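Local coordinates for 3-ketosteroid-delta4-5alpha-dehydrogenase (Rhodococcus jostii, PDB 4AT2), which uses bound FAD to dehydrogenate 3-ketosteroids, probably introducing the C4-C5 double bond into 5alpha-reduced substrates during steroid catabolism, at residues 85-90 / 186-191; 92-97 / 135-140; 148-153 / 162-167. One frame throughout, in Å; residues are numbered along the deposited sequence.

How the contacts relate
From the N terminus, strand 87-88 opens contact 1, which closes a long loop only when the chain returns through strand 185-186. The two other contacts fall within that loop, one after the other. Contact 2 closes first, packing the start of helix 94-98 on helix 132-141; contact 3 follows as a short closure in which loop 148-153 meets the segment carrying strand 164-165. In one three-stranded antiparallel sheet, contact 1 pairs strand 87-88 with central strand 185-186, and contact 3 sets 148-153 against the other outer strand, 164-165; a backbone hydrogen bond between Val187 and Gly163 joins them. Contact 2 leans on both: Thr93 meets His186, and Leu95 reaches Gly163 and Leu164.

Contact 1: residues 85-90 / 186-191; sequences GFIYLG and HVPQMD. With FAD (flavin-adenine dinucleotide), chain D.
Ile87 and His186 form an antiparallel hydrogen-bonded pair: Ile87 N gives to His186 O at 2.8 Å along a bent path, and His186 N gives to Ile87 O at 3.0 Å. Leu89 CB lies over one face of the His186 ring, 3.7 Å from ND1, as a CH-pi contact. Val187 CG2 likewise comes over the face of the Phe86 ring, 3.7 Å from CD1, while the Ile87 side chain runs roughly perpendicular to that of Pro188, CD1 nearest its CG. The pairing joins an outer strand, 87-88, to the central strand, 185-186, of a three-stranded antiparallel sheet; Gly85 and Phe86, just before the outer strand, meet the flavin. The backbone N and O of Phe86 both bond its pyrimidine end: N gives to FAD O4 at 3.0 Å, and FAD N3 gives to Phe86 O at 3.0 Å. Gly85 N adds a weak bond to O4. With CG beside its own backbone N (chi1 -78°), Phe86 sets the ring edge toward that same O4. Farther out, the His186 ring is held at two nitrogens, ND1 by Arg184 O and NE2 by Thr93 OG1. With an alanine at His186, Thr93 OG1 is likely to lose this partner and Leu89 CB the ring face it rests on.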
# COMPACT_ATOMS: atom_id res chain seq x y z
N GLY A 85 -11.11 24.14 -1.67
CA GLY A 85 -10.46 25.12 -2.53
C GLY A 85 -8.98 25.31 -2.29
O GLY A 85 -8.37 26.15 -2.94
N PHE A 86 -8.40 24.53 -1.38
CA PHE A 86 -6.94 24.59 -1.18
C PHE A 86 -6.23 24.22 -2.47
O PHE A 86 -6.61 23.26 -3.15
CB PHE A 86 -6.47 23.60 -0.12
CG PHE A 86 -6.73 24.02 1.29
CD1 PHE A 86 -5.83 24.84 1.96
CD2 PHE A 86 -7.84 23.54 1.97
CE1 PHE A 86 -6.05 25.21 3.29
CE2 PHE A 86 -8.07 23.91 3.30
CZ PHE A 86 -7.17 24.74 3.95
N ILE A 87 -5.18 24.98 -2.78
CA ILE A 87 -4.30 24.68 -3.90
C ILE A 87 -2.89 24.77 -3.31
O ILE A 87 -2.51 25.82 -2.78
CB ILE A 87 -4.46 25.69 -5.06
CG1 ILE A 87 -5.94 25.95 -5.37
CG2 ILE A 87 -3.72 25.19 -6.30
CD1 ILE A 87 -6.18 27.06 -6.38
N TYR A 88 -2.15 23.66 -3.35
CA TYR A 88 -0.85 23.56 -2.69
C TYR A 88 0.24 24.22 -3.53
O TYR A 88 0.74 23.65 -4.48
CB TYR A 88 -0.50 22.08 -2.38
CG TYR A 88 0.57 21.99 -1.33
CD1 TYR A 88 0.24 21.97 0.02
CD2 TYR A 88 1.93 21.98 -1.70
CE1 TYR A 88 1.23 21.93 0.99
CE2 TYR A 88 2.93 21.93 -0.73
CZ TYR A 88 2.57 21.92 0.61
OH TYR A 88 3.54 21.90 1.57
N LEU A 89 0.60 25.45 -3.17
CA LEU A 89 1.53 26.25 -3.96
C LEU A 89 2.55 26.92 -3.06
O LEU A 89 2.26 27.17 -1.89
CB LEU A 89 0.77 27.31 -4.76
CG LEU A 89 -0.34 26.80 -5.69
CD1 LEU A 89 -1.13 27.98 -6.21
CD2 LEU A 89 0.24 25.98 -6.84
N GLY A 90 3.73 27.22 -3.59
CA GLY A 90 4.76 27.83 -2.75
C GLY A 90 5.98 28.20 -3.55
O GLY A 90 5.90 28.39 -4.77
N HIS A 186 -3.12 27.72 -0.59
CA HIS A 186 -3.66 28.92 -1.25
C HIS A 186 -5.11 28.70 -1.55
O HIS A 186 -5.45 27.72 -2.21
CB HIS A 186 -2.90 29.23 -2.53
CG HIS A 186 -1.48 29.71 -2.30
ND1 HIS A 186 -0.54 28.95 -1.70
CD2 HIS A 186 -0.87 30.91 -2.62
CE1 HIS A 186 0.62 29.64 -1.66
NE2 HIS A 186 0.41 30.84 -2.23
N VAL A 187 -5.99 29.59 -1.09
CA VAL A 187 -7.44 29.33 -1.15
C VAL A 187 -8.12 30.48 -1.88
O VAL A 187 -7.99 31.63 -1.47
CB VAL A 187 -8.04 29.17 0.27
CG1 VAL A 187 -9.51 28.77 0.21
CG2 VAL A 187 -7.24 28.13 1.05
N PRO A 188 -8.83 30.18 -2.98
CA PRO A 188 -9.48 31.28 -3.70
C PRO A 188 -10.50 32.02 -2.84
O PRO A 188 -11.11 31.44 -1.94
CB PRO A 188 -10.18 30.56 -4.87
CG PRO A 188 -9.31 29.38 -5.12
CD PRO A 188 -8.89 28.92 -3.75
N GLN A 189 -10.66 33.31 -3.12
CA GLN A 189 -11.52 34.19 -2.34
C GLN A 189 -12.97 33.94 -2.72
O GLN A 189 -13.35 34.06 -3.88
CB GLN A 189 -11.14 35.65 -2.57
CG GLN A 189 -11.82 36.64 -1.62
CD GLN A 189 -11.39 38.07 -1.87
OE1 GLN A 189 -10.77 38.39 -2.89
NE2 GLN A 189 -11.71 38.95 -0.92
N MET A 190 -13.77 33.58 -1.71
CA MET A 190 -15.16 33.24 -1.90
C MET A 190 -15.91 33.40 -0.58
O MET A 190 -15.40 33.04 0.48
CB MET A 190 -15.27 31.80 -2.39
CG MET A 190 -16.67 31.35 -2.76
SD MET A 190 -16.61 29.66 -3.37
CE MET A 190 -18.36 29.25 -3.31
N ASP A 191 -17.12 33.95 -0.66
CA ASP A 191 -18.01 34.04 0.51
C ASP A 191 -18.99 32.87 0.56
O ASP A 191 -19.40 32.33 -0.48
CB ASP A 191 -18.77 35.36 0.50
CG ASP A 191 -17.85 36.56 0.71
OD1 ASP A 191 -17.02 36.53 1.64
OD2 ASP A 191 -17.98 37.54 -0.07
PA FAD D . -12.98 16.02 -10.86
O1A FAD D . -12.82 17.43 -10.47
O2A FAD D . -13.92 15.17 -10.11
O5B FAD D . -13.38 15.98 -12.41
C5B FAD D . -13.54 14.73 -13.09
C4B FAD D . -14.72 14.87 -14.08
O4B FAD D . -14.72 13.64 -14.84
C3B FAD D . -16.05 14.92 -13.31
O3B FAD D . -16.81 16.06 -13.76
C2B FAD D . -16.72 13.59 -13.66
O2B FAD D . -18.17 13.75 -13.74
C1B FAD D . -16.12 13.28 -15.03
N9A FAD D . -16.15 11.84 -15.39
C8A FAD D . -16.03 10.77 -14.60
N7A FAD D . -16.10 9.68 -15.36
C5A FAD D . -16.25 10.07 -16.64
C6A FAD D . -16.37 9.40 -17.82
N6A FAD D . -16.34 8.07 -17.82
N1A FAD D . -16.51 10.05 -18.99
C2A FAD D . -16.53 11.44 -19.01
N3A FAD D . -16.41 12.11 -17.80
C4A FAD D . -16.27 11.41 -16.65
N1 FAD D . -8.33 18.58 -2.86
C2 FAD D . -7.52 19.70 -2.80
O2 FAD D . -6.44 19.69 -3.36
N3 FAD D . -7.94 20.84 -2.10
C4 FAD D . -9.17 20.84 -1.42
O4 FAD D . -9.50 21.85 -0.81
C4X FAD D . -9.98 19.70 -1.48
N5 FAD D . -11.16 19.66 -0.82
C5X FAD D . -11.81 18.48 -0.70
C6 FAD D . -12.88 18.36 0.19
C7 FAD D . -13.57 17.15 0.31
C7M FAD D . -14.65 17.08 1.22
C8 FAD D . -13.17 16.03 -0.45
C8M FAD D . -13.82 14.78 -0.38
C9 FAD D . -12.10 16.16 -1.34
C9A FAD D . -11.40 17.37 -1.45
N10 FAD D . -10.35 17.50 -2.29
C10 FAD D . -9.56 18.58 -2.19
C1' FAD D . -10.06 16.52 -3.37
C2' FAD D . -10.41 17.13 -4.73
O2' FAD D . -11.76 17.60 -4.63
C3' FAD D . -10.31 16.08 -5.85
O3' FAD D . -9.24 15.15 -5.62
C4' FAD D . -10.10 16.79 -7.20
O4' FAD D . -11.18 17.71 -7.40
C5' FAD D . -10.09 15.77 -8.35
O5' FAD D . -9.81 16.47 -9.57
P FAD D . -10.05 15.75 -10.99
O1P FAD D . -9.24 14.52 -11.08
O2P FAD D . -9.94 16.80 -12.06
O3P FAD D . -11.57 15.19 -10.82

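Contact 2: residues 92-97 / 135-140; sequences GTPLQK and HYNWLV
Tyr136 lies against Thr93, Pro94 and Leu95, filling the join between two helices: 132-141, which carries the ring, and 94-98, which meets it with its capped N-terminal end. The side chain leaves its helix with CG anti to the backbone N (chi1 174°), a direction that carries the ring across the first turn of the other helix. Tyr136 CB meets Thr93 CG2 at 4.0 Å. Next, Thr93 CB stands over one ring face, 4.1 Å from Tyr136 CG and offset toward the rim; the opposite face is covered by Val140 CG2, one turn further along the ring's own helix. Tyr136 CD2 touches Pro94 CD at 3.6 Å, and CE2 also reaches the proline ring, the two side chains lying alongside but running antiparallel. Toward the tip, CZ and then OH come to Leu95, whose CB is 3.6 Å from Tyr136 OH, the leucine standing perpendicular to the tyrosine. Phe146 and His186 bring their rings to Tyr136 from outside the two segments. Beside the ring, Asn137 OD1 approaches Pro94 CG at 3.5 Å, a plain packing contact. The helix start that receives Tyr136 is fixed by a capping box. Gln96 N gives to Thr93 OG1 at 3.0 Å in a nearly straight bond (172°), and OG1 is also bonded to His186. In return, Gln96 OE1 takes two backbone N-H groups, those of Gly92 and Thr93; Thr93 N, 3.0 Å from Gln96 OE1, approaches one of the amide oxygen's lone pairs within its plane.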
# COMPACT_ATOMS: atom_id res chain seq x y z
N GLY A 92 7.63 30.98 -2.86
CA GLY A 92 7.66 32.44 -2.88
C GLY A 92 6.58 33.09 -3.73
O GLY A 92 6.87 33.96 -4.54
N THR A 93 5.33 32.67 -3.57
CA THR A 93 4.24 33.28 -4.35
C THR A 93 4.01 34.71 -3.89
O THR A 93 4.37 35.06 -2.76
CB THR A 93 2.93 32.50 -4.21
OG1 THR A 93 2.45 32.61 -2.87
CG2 THR A 93 3.13 31.02 -4.55
N PRO A 94 3.37 35.55 -4.74
CA PRO A 94 3.01 36.88 -4.26
C PRO A 94 2.13 36.85 -3.00
O PRO A 94 2.21 37.76 -2.18
CB PRO A 94 2.24 37.47 -5.44
CG PRO A 94 2.90 36.83 -6.63
CD PRO A 94 3.14 35.41 -6.19
N LEU A 95 1.31 35.81 -2.86
CA LEU A 95 0.47 35.68 -1.66
C LEU A 95 1.31 35.41 -0.41
O LEU A 95 1.13 36.07 0.63
CB LEU A 95 -0.57 34.57 -1.85
CG LEU A 95 -1.94 34.79 -1.20
CD1 LEU A 95 -2.74 33.50 -1.27
CD2 LEU A 95 -1.92 35.29 0.23
N GLN A 96 2.24 34.46 -0.50
CA GLN A 96 3.15 34.19 0.61
C GLN A 96 3.90 35.47 1.00
O GLN A 96 3.98 35.80 2.18
CB GLN A 96 4.16 33.09 0.27
CG GLN A 96 3.55 31.69 0.20
CD GLN A 96 4.57 30.66 -0.23
OE1 GLN A 96 5.27 30.85 -1.22
NE2 GLN A 96 4.67 29.56 0.50
N LYS A 97 4.42 36.19 0.01
CA LYS A 97 5.20 37.41 0.28
C LYS A 97 4.33 38.48 0.96
O LYS A 97 4.76 39.12 1.94
CB LYS A 97 5.83 37.95 -1.02
CG LYS A 97 6.95 37.06 -1.53
CD LYS A 97 7.56 37.58 -2.83
CE LYS A 97 8.67 36.66 -3.31
NZ LYS A 97 9.92 36.73 -2.51
N HIS A 135 2.80 29.04 -11.72
CA HIS A 135 1.46 28.47 -11.75
C HIS A 135 0.47 29.29 -10.95
O HIS A 135 -0.66 29.50 -11.40
CB HIS A 135 1.50 27.01 -11.31
CG HIS A 135 0.19 26.30 -11.47
ND1 HIS A 135 -0.45 26.20 -12.65
CD2 HIS A 135 -0.59 25.62 -10.54
CE1 HIS A 135 -1.60 25.52 -12.48
NE2 HIS A 135 -1.69 25.16 -11.19
N TYR A 136 0.89 29.81 -9.79
CA TYR A 136 0.04 30.71 -9.01
C TYR A 136 -0.34 31.91 -9.88
O TYR A 136 -1.50 32.29 -9.95
CB TYR A 136 0.74 31.20 -7.74
CG TYR A 136 -0.07 32.25 -6.99
CD1 TYR A 136 -1.10 31.88 -6.13
CD2 TYR A 136 0.19 33.61 -7.18
CE1 TYR A 136 -1.86 32.84 -5.46
CE2 TYR A 136 -0.56 34.58 -6.52
CZ TYR A 136 -1.58 34.19 -5.66
OH TYR A 136 -2.32 35.15 -5.00
N ASN A 137 0.67 32.51 -10.51
CA ASN A 137 0.47 33.67 -11.37
C ASN A 137 -0.44 33.38 -12.56
O ASN A 137 -1.25 34.21 -12.96
CB ASN A 137 1.83 34.21 -11.83
CG ASN A 137 2.62 34.82 -10.69
OD1 ASN A 137 2.04 35.25 -9.68
ND2 ASN A 137 3.95 34.84 -10.82
N TRP A 138 -0.30 32.17 -13.11
CA TRP A 138 -1.13 31.69 -14.20
C TRP A 138 -2.59 31.62 -13.78
O TRP A 138 -3.47 32.07 -14.52
CB TRP A 138 -0.61 30.34 -14.66
CG TRP A 138 -1.26 29.79 -15.89
CD1 TRP A 138 -0.85 29.93 -17.21
CD2 TRP A 138 -2.46 28.96 -15.95
NE1 TRP A 138 -1.69 29.26 -18.06
CE2 TRP A 138 -2.69 28.67 -17.37
CE3 TRP A 138 -3.35 28.46 -15.00
CZ2 TRP A 138 -3.75 27.89 -17.79
CZ3 TRP A 138 -4.43 27.68 -15.44
CH2 TRP A 138 -4.62 27.40 -16.80
N LEU A 139 -2.84 31.10 -12.58
CA LEU A 139 -4.21 31.04 -12.05
C LEU A 139 -4.80 32.43 -11.85
O LEU A 139 -5.96 32.69 -12.22
CB LEU A 139 -4.25 30.26 -10.73
CG LEU A 139 -3.89 28.79 -10.87
CD1 LEU A 139 -3.63 28.17 -9.48
CD2 LEU A 139 -4.98 28.03 -11.62
N VAL A 140 -4.00 33.32 -11.27
CA VAL A 140 -4.43 34.70 -11.08
C VAL A 140 -4.78 35.35 -12.42
O VAL A 140 -5.81 36.04 -12.53
CB VAL A 140 -3.38 35.52 -10.28
CG1 VAL A 140 -3.72 37.01 -10.30
CG2 VAL A 140 -3.32 35.02 -8.84

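Contact 3: residues 148-153 / 162-167; sequences ESFWGE and DGLMYS
Phe150 and Leu164 sit opposite each other in a single backbone bridge: Trp151 N gives to Leu164 O at 2.9 Å, almost in line with that C=O, and Ser149 O receives Leu164 N at 3.1 Å together with a weak bond from Gly163 N. Loop 148-153 thus touches strand 164-165, an outer strand of a small antiparallel sheet, at one bridge, the two segments running 53° apart. On its other side segment 162-167 bonds the chain of central strand 185-186, Gly163 with Val187 and Met165 with Gly185. The connection between the two segments carries Trp156 and Glu157 of the androstenedione pocket. Ser149 OG gives to Asp162 OD1; the modelled 2.4 Å is very short, and its exact value is doubtful. The second carboxylate oxygen, Asp162 OD2, comes to 3.9 Å from Trp151 CE3, and the carboxylate and indole planes are nearly parallel. Trp151 and Met165 both carry CG anti to the backbone N (chi1 -179° and -173°), and they run side by side in the same direction. This brings Met165 SD to the edge of the indole, 3.9 Å from Trp151 CD1, as a Met-aromatic contact. The Phe150 ring reaches Leu164 and Tyr166. Its CD1 passes close to Leu164 O, and Phe150 CZ meets Tyr166 CD2 at 3.8 Å, the two rings meeting obliquely. Phe101 also meets the Phe150 ring, and Leu95 of helix 94-98 packs on Leu164. Beyond the bridge a water carries the pairing on, giving to Trp151 O at 2.8 Å and accepting from Tyr166 N at 2.9 Å.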
# COMPACT_ATOMS: atom_id res chain seq x y z
N GLU A 148 -5.18 38.51 0.09
CA GLU A 148 -3.81 38.51 0.60
C GLU A 148 -3.82 38.61 2.13
O GLU A 148 -3.45 39.62 2.73
CB GLU A 148 -2.95 39.60 -0.10
CG GLU A 148 -2.84 39.32 -1.60
CD GLU A 148 -1.77 40.12 -2.34
OE1 GLU A 148 -1.63 41.33 -2.06
OE2 GLU A 148 -1.09 39.53 -3.23
N SER A 149 -4.31 37.53 2.76
CA SER A 149 -4.38 37.43 4.21
C SER A 149 -4.24 35.97 4.61
O SER A 149 -4.59 35.05 3.84
CB SER A 149 -5.71 37.98 4.74
OG SER A 149 -6.78 37.32 4.12
N PHE A 150 -3.72 35.77 5.82
CA PHE A 150 -3.35 34.46 6.33
C PHE A 150 -4.22 34.10 7.52
O PHE A 150 -4.44 34.92 8.41
CB PHE A 150 -1.86 34.49 6.73
CG PHE A 150 -1.40 33.31 7.55
CD1 PHE A 150 -1.13 32.08 6.95
CD2 PHE A 150 -1.18 33.45 8.92
CE1 PHE A 150 -0.69 31.00 7.71
CE2 PHE A 150 -0.72 32.37 9.68
CZ PHE A 150 -0.48 31.15 9.07
N TRP A 151 -4.73 32.87 7.53
CA TRP A 151 -5.44 32.34 8.70
C TRP A 151 -4.51 31.44 9.45
O TRP A 151 -4.00 30.48 8.89
CB TRP A 151 -6.68 31.55 8.27
CG TRP A 151 -7.42 31.03 9.48
CD1 TRP A 151 -7.55 29.71 9.90
CD2 TRP A 151 -8.12 31.83 10.50
NE1 TRP A 151 -8.28 29.64 11.06
CE2 TRP A 151 -8.66 30.87 11.47
CE3 TRP A 151 -8.37 33.19 10.68
CZ2 TRP A 151 -9.40 31.27 12.58
CZ3 TRP A 151 -9.13 33.58 11.79
CH2 TRP A 151 -9.62 32.65 12.72
N GLY A 152 -4.30 31.74 10.73
CA GLY A 152 -3.26 31.07 11.51
C GLY A 152 -3.70 30.08 12.59
O GLY A 152 -2.85 29.56 13.30
N GLU A 153 -4.99 29.80 12.70
CA GLU A 153 -5.46 28.92 13.77
C GLU A 153 -5.70 27.51 13.25
O GLU A 153 -5.96 27.32 12.06
CB GLU A 153 -6.73 29.48 14.42
CG GLU A 153 -6.55 30.88 14.99
CD GLU A 153 -7.79 31.43 15.67
OE1 GLU A 153 -8.68 30.64 16.05
OE2 GLU A 153 -7.88 32.67 15.85
N ASP A 162 -10.00 34.20 3.80
CA ASP A 162 -8.54 34.33 3.75
C ASP A 162 -7.93 33.42 2.69
O ASP A 162 -8.47 32.36 2.36
CB ASP A 162 -7.93 34.07 5.12
CG ASP A 162 -8.37 35.10 6.13
OD1 ASP A 162 -8.10 36.31 5.91
OD2 ASP A 162 -9.02 34.73 7.12
N GLY A 163 -6.81 33.87 2.13
CA GLY A 163 -6.21 33.18 1.00
C GLY A 163 -5.07 32.22 1.31
O GLY A 163 -4.69 31.43 0.46
N LEU A 164 -4.52 32.29 2.52
CA LEU A 164 -3.35 31.46 2.84
C LEU A 164 -3.47 30.81 4.21
O LEU A 164 -3.92 31.45 5.17
CB LEU A 164 -2.05 32.30 2.72
CG LEU A 164 -0.69 31.59 2.82
CD1 LEU A 164 -0.43 30.70 1.61
CD2 LEU A 164 0.40 32.64 2.94
N MET A 165 -3.09 29.54 4.28
CA MET A 165 -3.21 28.77 5.53
C MET A 165 -2.24 27.60 5.45
O MET A 165 -2.00 27.08 4.37
CB MET A 165 -4.65 28.27 5.67
CG MET A 165 -4.98 27.59 6.98
SD MET A 165 -6.75 27.21 7.05
CE MET A 165 -6.78 26.07 8.43
N TYR A 166 -1.68 27.21 6.59
CA TYR A 166 -0.95 25.93 6.67
C TYR A 166 -1.90 24.80 6.36
O TYR A 166 -3.04 24.79 6.84
CB TYR A 166 -0.31 25.72 8.04
CG TYR A 166 1.00 26.46 8.23
CD1 TYR A 166 2.18 25.97 7.66
CD2 TYR A 166 1.05 27.65 8.96
CE1 TYR A 166 3.39 26.63 7.83
CE2 TYR A 166 2.26 28.33 9.12
CZ TYR A 166 3.41 27.82 8.56
OH TYR A 166 4.62 28.49 8.71
N SER A 167 -1.44 23.82 5.58
CA SER A 167 -2.35 22.78 5.09
C SER A 167 -1.72 21.38 5.02
O SER A 167 -2.36 20.44 4.53
CB SER A 167 -2.94 23.19 3.72
OG SER A 167 -1.99 23.07 2.67
O HOH W 1 -2.39 28.23 9.26